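Local structure of PrgA (Enterococcus faecalis, 6Z9K) at residues A[107-112]-A[126-131]; A[118-123]-A[139-144]. The protein provides surface exclusion that protects the enterococcal cell against unwanted conjugation, this chain being its magnesium-binding CAP domain. All blocks are in the same frame, centred on the assembly; numbering follows the deposited sequence.

Contact 1 (A[107-112]-A[126-131]); sequences WDIAKY and NKAAKE
Asp108 and Ala128 touch through their CB atoms, 3.9 Å apart, where helices 100-112 and 122-132 run past each other closer to antiparallel than parallel. The carboxylate of Asp108 turns to polar partners: its OD2 is held by Lys104 and Asn132 and accepts a hydrogen bond from a water that also donates to Glu131 OE1. One residue on, Ile109 lays CG1 3.5 Å from Ala128 CB. The axes of 107-112 and 126-131 approach to 8.5 Å, which the small Ala128 methyl allows, and the branched Ile109 chain fills the inner side, reaching His213 and Ile215 of the sheet. Tyr112 closes the outer side. Its ring edge passes Ala128 N, while tip to tip Tyr112 OH donates to Glu131 OE1 over a short 2.5 Å, on the syn lone pair. The long Lys127 chain crosses at about a right angle, with Lys127 CD 3.7 Å above one face of the Tyr112 ring; the bend at chi4 (-70°) leaves NZ off-centre over the ring in a cation-pi contact. Lys127 NZ also forms a 2.7 Å salt bridge to Glu131 OE2. Both carboxylate oxygens of Glu131 are thus engaged, and the nearby ammonium probably stabilises its negative charge despite the neighbouring Asp108.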
loop_
_atom_site.group_PDB
_atom_site.type_symbol
_atom_site.label_atom_id
_atom_site.label_comp_id
_atom_site.label_asym_id
_atom_site.label_seq_id
_atom_site.Cartn_x
_atom_site.Cartn_y
_atom_site.Cartn_z
ATOM N N TRP A 107 -5.936 2.982 -10.816
ATOM C CA TRP A 107 -7.402 3.194 -10.883
ATOM C C TRP A 107 -7.976 2.407 -12.065
ATOM O O TRP A 107 -9.157 1.991 -11.966
ATOM C CB TRP A 107 -7.738 4.691 -10.839
ATOM C CG TRP A 107 -7.588 5.171 -9.428
ATOM C CD1 TRP A 107 -6.479 5.770 -8.884
ATOM C CD2 TRP A 107 -8.523 4.998 -8.345
ATOM N NE1 TRP A 107 -6.690 6.030 -7.553
ATOM C CE2 TRP A 107 -7.928 5.547 -7.193
ATOM C CE3 TRP A 107 -9.811 4.468 -8.242
ATOM C CZ2 TRP A 107 -8.592 5.583 -5.960
ATOM C CZ3 TRP A 107 -10.447 4.473 -7.018
ATOM C CH2 TRP A 107 -9.852 5.047 -5.900
ATOM N N ASP A 108 -7.217 2.217 -13.146
ATOM C CA ASP A 108 -7.665 1.328 -14.236
ATOM C C ASP A 108 -7.796 -0.109 -13.702
ATOM O O ASP A 108 -8.821 -0.786 -14.020
ATOM C CB ASP A 108 -6.802 1.472 -15.472
ATOM C CG ASP A 108 -7.051 2.721 -16.276
ATOM O OD1 ASP A 108 -8.025 3.477 -15.950
ATOM O OD2 ASP A 108 -6.255 2.952 -17.198
ATOM N N ILE A 109 -6.824 -0.572 -12.927
ATOM C CA ILE A 109 -6.936 -1.949 -12.350
ATOM C C ILE A 109 -8.223 -2.010 -11.527
ATOM O O ILE A 109 -8.957 -2.971 -11.594
ATOM C CB ILE A 109 -5.674 -2.349 -11.589
ATOM C CG1 ILE A 109 -4.469 -2.548 -12.527
ATOM C CG2 ILE A 109 -5.952 -3.571 -10.687
ATOM C CD1 ILE A 109 -3.153 -2.817 -11.853
ATOM N N ALA A 110 -8.477 -1.000 -10.708
ATOM C CA ALA A 110 -9.627 -0.999 -9.778
ATOM C C ALA A 110 -10.922 -1.040 -10.599
ATOM O O ALA A 110 -11.804 -1.914 -10.310
ATOM C CB ALA A 110 -9.497 0.206 -8.849
ATOM N N LYS A 111 -11.031 -0.192 -11.607
ATOM C CA LYS A 111 -12.227 -0.090 -12.477
ATOM C C LYS A 111 -12.513 -1.436 -13.170
ATOM O O LYS A 111 -13.680 -1.867 -13.248
ATOM C CB LYS A 111 -11.956 0.964 -13.553
ATOM C CG LYS A 111 -13.133 1.257 -14.439
ATOM C CD LYS A 111 -12.933 2.510 -15.246
ATOM C CE LYS A 111 -11.876 2.423 -16.317
ATOM N NZ LYS A 111 -12.249 3.332 -17.424
ATOM N N TYR A 112 -11.477 -2.127 -13.619
ATOM C CA TYR A 112 -11.625 -3.363 -14.402
ATOM C C TYR A 112 -11.782 -4.581 -13.495
ATOM O O TYR A 112 -12.129 -5.643 -14.031
ATOM C CB TYR A 112 -10.443 -3.522 -15.351
ATOM C CG TYR A 112 -10.371 -2.484 -16.454
ATOM C CD1 TYR A 112 -11.476 -1.718 -16.829
ATOM C CD2 TYR A 112 -9.211 -2.329 -17.186
ATOM C CE1 TYR A 112 -11.404 -0.811 -17.871
ATOM C CE2 TYR A 112 -9.115 -1.435 -18.225
ATOM C CZ TYR A 112 -10.237 -0.694 -18.595
ATOM O OH TYR A 112 -10.131 0.183 -19.642
ATOM N N ASN A 126 -3.952 -7.309 -16.326
ATOM C CA ASN A 126 -3.283 -7.315 -17.640
ATOM C C ASN A 126 -3.974 -6.390 -18.647
ATOM O O ASN A 126 -3.262 -5.765 -19.436
ATOM C CB ASN A 126 -3.174 -8.731 -18.146
ATOM C CG ASN A 126 -2.122 -9.487 -17.363
ATOM O OD1 ASN A 126 -1.003 -9.009 -17.253
ATOM N ND2 ASN A 126 -2.460 -10.654 -16.814
ATOM N N LYS A 127 -5.284 -6.259 -18.557
ATOM C CA LYS A 127 -5.973 -5.326 -19.476
ATOM C C LYS A 127 -5.524 -3.897 -19.146
ATOM O O LYS A 127 -5.224 -3.095 -20.062
ATOM C CB LYS A 127 -7.481 -5.453 -19.337
ATOM C CG LYS A 127 -8.309 -4.597 -20.277
ATOM C CD LYS A 127 -9.808 -4.758 -20.028
ATOM C CE LYS A 127 -10.651 -4.296 -21.193
ATOM N NZ LYS A 127 -10.647 -2.820 -21.407
ATOM N N ALA A 128 -5.539 -3.529 -17.893
ATOM C CA ALA A 128 -5.061 -2.219 -17.421
ATOM C C ALA A 128 -3.595 -2.040 -17.831
ATOM O O ALA A 128 -3.202 -0.960 -18.245
ATOM C CB ALA A 128 -5.241 -2.079 -15.926
ATOM N N ALA A 129 -2.786 -3.070 -17.640
ATOM C CA ALA A 129 -1.354 -2.964 -17.963
ATOM C C ALA A 129 -1.218 -2.615 -19.439
ATOM O O ALA A 129 -0.555 -1.614 -19.787
ATOM C CB ALA A 129 -0.671 -4.251 -17.612
ATOM N N LYS A 130 -1.885 -3.352 -20.307
ATOM C CA LYS A 130 -1.704 -3.117 -21.751
ATOM C C LYS A 130 -2.117 -1.675 -22.098
ATOM O O LYS A 130 -1.393 -0.960 -22.827
ATOM C CB LYS A 130 -2.524 -4.116 -22.538
ATOM C CG LYS A 130 -2.431 -3.850 -24.036
ATOM C CD LYS A 130 -3.389 -4.638 -24.848
ATOM C CE LYS A 130 -3.368 -4.177 -26.307
ATOM N NZ LYS A 130 -2.476 -5.018 -27.131
ATOM N N GLU A 131 -3.241 -1.206 -21.542
ATOM C CA GLU A 131 -3.758 0.125 -21.908
ATOM C C GLU A 131 -2.878 1.237 -21.360
ATOM O O GLU A 131 -2.945 2.365 -21.909
ATOM C CB GLU A 131 -5.157 0.269 -21.374
ATOM C CG GLU A 131 -6.122 -0.621 -22.119
ATOM C CD GLU A 131 -7.525 -0.650 -21.525
ATOM O OE1 GLU A 131 -7.880 0.268 -20.757
ATOM O OE2 GLU A 131 -8.274 -1.566 -21.921
HETATM O O HOH W 1 -7.183 2.698 -19.854
#

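Contact 2 (A[118-123]-A[139-144]); sequences YMHDVI and GMNYYE
His120 and Glu144 are joined by the one direct hydrogen bond between 118-123 and 139-144. His120 ND1 donates to Glu144 OE1 over 2.7 Å, almost straight at 173°, with the acceptor in the ring plane. OE1 receives it on its anti lone pair, and the carboxylate lies nearly coplanar with the imidazole. A water links the same segments, accepting from Asp121 N and donating to Glu144 OE1, while the other oxygen, OE2, is hydrogen-bonded to His213. Glu144 suits the site: CG stands anti to the backbone N (chi1 175°), and the chain, extended beyond CG, brings the carboxylate to His120 with a second acceptor left for His213.

The Asn141 amide covers one face of the ring, its ND2 3.1 Å above the imidazole plane of His120 and over its centre, with amide and ring planes 45° apart. The amide is held by its own segment: Asn141 ND2 donates to Glu144 O at 3.0 Å, and OD1 accepts from Tyr143 N, above the carbonyl plane, and from Glu144 N, on a lone pair. An asparagine can serve donor and acceptor at once, and here it forms an Asx turn.

Van der Waals packing of Val122 against the backbone completes the contact. Val122 CG1 lies 3.8 Å from Met140 O, and Val122 CG2 is 3.9 Å from Gly139 CA; Gly139 has a positive phi that favours glycine.

The His120 side chain lies about 3 Å, at nearest atoms, from the bound magnesium ion, close to His185 of the metal site. This histidine-carboxylate grouping beside a metal is consistent with the His/Glu cavity of CAP domains.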
loop_
_atom_site.group_PDB
_atom_site.type_symbol
_atom_site.label_atom_id
_atom_site.label_comp_id
_atom_site.label_asym_id
_atom_site.label_seq_id
_atom_site.Cartn_x
_atom_site.Cartn_y
_atom_site.Cartn_z
ATOM N N TYR A 118 -12.776 -11.918 -4.820
ATOM C CA TYR A 118 -11.907 -11.626 -3.660
ATOM C C TYR A 118 -10.452 -11.721 -4.116
ATOM O O TYR A 118 -9.668 -11.015 -3.576
ATOM C CB TYR A 118 -12.151 -12.599 -2.509
ATOM C CG TYR A 118 -11.376 -12.364 -1.229
ATOM C CD1 TYR A 118 -11.546 -11.197 -0.467
ATOM C CD2 TYR A 118 -10.554 -13.363 -0.722
ATOM C CE1 TYR A 118 -10.917 -11.022 0.753
ATOM C CE2 TYR A 118 -9.883 -13.191 0.477
ATOM C CZ TYR A 118 -10.061 -12.016 1.202
ATOM O OH TYR A 118 -9.424 -11.827 2.383
ATOM N N MET A 119 -10.101 -12.606 -5.025
ATOM C CA MET A 119 -8.683 -12.798 -5.420
ATOM C C MET A 119 -8.301 -11.743 -6.453
ATOM O O MET A 119 -9.160 -11.000 -6.942
ATOM C CB MET A 119 -8.515 -14.182 -6.027
ATOM C CG MET A 119 -8.904 -15.270 -5.084
ATOM S SD MET A 119 -8.761 -16.857 -5.931
ATOM C CE MET A 119 -10.009 -16.760 -7.209
ATOM N N HIS A 120 -7.011 -11.642 -6.741
ATOM C CA HIS A 120 -6.517 -10.831 -7.875
ATOM C C HIS A 120 -7.357 -11.132 -9.115
ATOM O O HIS A 120 -7.529 -12.301 -9.458
ATOM C CB HIS A 120 -5.064 -11.103 -8.193
ATOM C CG HIS A 120 -4.138 -10.866 -7.048
ATOM N ND1 HIS A 120 -3.970 -9.633 -6.473
ATOM C CD2 HIS A 120 -3.416 -11.732 -6.304
ATOM C CE1 HIS A 120 -3.040 -9.724 -5.497
ATOM N NE2 HIS A 120 -2.709 -11.010 -5.379
ATOM N N ASP A 121 -7.750 -10.084 -9.843
ATOM C CA ASP A 121 -8.434 -10.223 -11.149
ATOM C C ASP A 121 -7.345 -10.080 -12.211
ATOM O O ASP A 121 -7.000 -8.965 -12.579
ATOM C CB ASP A 121 -9.545 -9.190 -11.268
ATOM C CG ASP A 121 -10.370 -9.355 -12.549
ATOM O OD1 ASP A 121 -9.858 -10.004 -13.522
ATOM O OD2 ASP A 121 -11.506 -8.855 -12.572
ATOM N N VAL A 122 -6.727 -11.178 -12.578
ATOM C CA VAL A 122 -5.549 -11.131 -13.480
ATOM C C VAL A 122 -5.980 -10.615 -14.839
ATOM O O VAL A 122 -5.208 -9.993 -15.480
ATOM C CB VAL A 122 -4.804 -12.482 -13.586
ATOM C CG1 VAL A 122 -4.233 -12.864 -12.215
ATOM C CG2 VAL A 122 -5.620 -13.615 -14.101
ATOM N N ILE A 123 -7.201 -10.874 -15.282
ATOM C CA ILE A 123 -7.674 -10.345 -16.591
ATOM C C ILE A 123 -7.718 -8.826 -16.492
ATOM O O ILE A 123 -7.241 -8.132 -17.405
ATOM C CB ILE A 123 -9.052 -10.901 -16.947
ATOM C CG1 ILE A 123 -8.907 -12.380 -17.278
ATOM C CG2 ILE A 123 -9.663 -10.092 -18.077
ATOM C CD1 ILE A 123 -10.169 -13.058 -17.503
ATOM N N GLY A 139 -2.412 -14.590 -17.082
ATOM C CA GLY A 139 -2.775 -15.480 -15.962
ATOM C C GLY A 139 -2.081 -15.178 -14.651
ATOM O O GLY A 139 -2.403 -15.869 -13.656
ATOM N N MET A 140 -1.155 -14.219 -14.636
ATOM C CA MET A 140 -0.305 -13.925 -13.478
ATOM C C MET A 140 -0.564 -12.488 -13.048
ATOM O O MET A 140 -1.073 -11.647 -13.836
ATOM C CB MET A 140 1.189 -14.080 -13.804
ATOM C CG MET A 140 1.513 -15.320 -14.562
ATOM S SD MET A 140 1.268 -16.763 -13.542
ATOM C CE MET A 140 2.587 -16.600 -12.347
ATOM N N ASN A 141 -0.118 -12.210 -11.864
ATOM C CA ASN A 141 -0.182 -10.854 -11.285
ATOM C C ASN A 141 1.211 -10.504 -10.730
ATOM O O ASN A 141 1.585 -11.033 -9.703
ATOM C CB ASN A 141 -1.192 -10.821 -10.151
ATOM C CG ASN A 141 -0.923 -9.671 -9.227
ATOM O OD1 ASN A 141 -0.686 -8.554 -9.688
ATOM N ND2 ASN A 141 -0.965 -9.952 -7.932
ATOM N N TYR A 142 1.933 -9.593 -11.366
ATOM C CA TYR A 142 3.167 -9.050 -10.760
ATOM C C TYR A 142 3.020 -7.558 -10.510
ATOM O O TYR A 142 4.053 -6.906 -10.384
ATOM C CB TYR A 142 4.399 -9.225 -11.639
ATOM C CG TYR A 142 4.654 -10.654 -12.003
ATOM C CD1 TYR A 142 4.513 -11.663 -11.054
ATOM C CD2 TYR A 142 5.039 -10.977 -13.280
ATOM C CE1 TYR A 142 4.711 -12.999 -11.400
ATOM C CE2 TYR A 142 5.324 -12.298 -13.612
ATOM C CZ TYR A 142 5.101 -13.306 -12.687
ATOM O OH TYR A 142 5.323 -14.621 -13.042
ATOM N N TYR A 143 1.820 -7.033 -10.331
ATOM C CA TYR A 143 1.623 -5.590 -10.125
ATOM C C TYR A 143 0.922 -5.269 -8.802
ATOM O O TYR A 143 1.125 -4.177 -8.307
ATOM C CB TYR A 143 0.786 -5.027 -11.272
ATOM C CG TYR A 143 1.520 -4.964 -12.582
ATOM C CD1 TYR A 143 2.554 -4.078 -12.776
ATOM C CD2 TYR A 143 1.175 -5.815 -13.645
ATOM C CE1 TYR A 143 3.242 -4.007 -13.967
ATOM C CE2 TYR A 143 1.840 -5.736 -14.854
ATOM C CZ TYR A 143 2.864 -4.818 -15.027
ATOM O OH TYR A 143 3.527 -4.730 -16.210
ATOM N N GLU A 144 0.045 -6.173 -8.322
ATOM C CA GLU A 144 -0.916 -5.836 -7.259
ATOM C C GLU A 144 -0.669 -6.580 -5.946
ATOM O O GLU A 144 -0.473 -7.811 -5.934
ATOM C CB GLU A 144 -2.325 -6.140 -7.795
ATOM C CG GLU A 144 -3.427 -5.962 -6.770
ATOM C CD GLU A 144 -4.798 -6.216 -7.376
ATOM O OE1 GLU A 144 -5.224 -7.371 -7.380
ATOM O OE2 GLU A 144 -5.338 -5.230 -7.903
HETATM O O HOH W 2 -7.637 -7.279 -8.913
#

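How the contacts relate
The centres of the two contacts lie 10 Å apart, on the same side of the domain centre, and their segments alternate along the chain: 107-112, 118-123, 126-131, 139-144. Helix 122-132 belongs to both. Its first turn enters contact 2, while its later turns pack on helix 100-112 in contact 1. The two contacts also touch, with Ile109 CG2 3.3 Å from Glu144 OE2. Both reach the antiparallel sheet, sharing His213 of strand 211-217 as a neighbour. Contact 1 therefore packs together the two helices that flank the connection carrying His120, and contact 2 brings that histidine up to the bound magnesium.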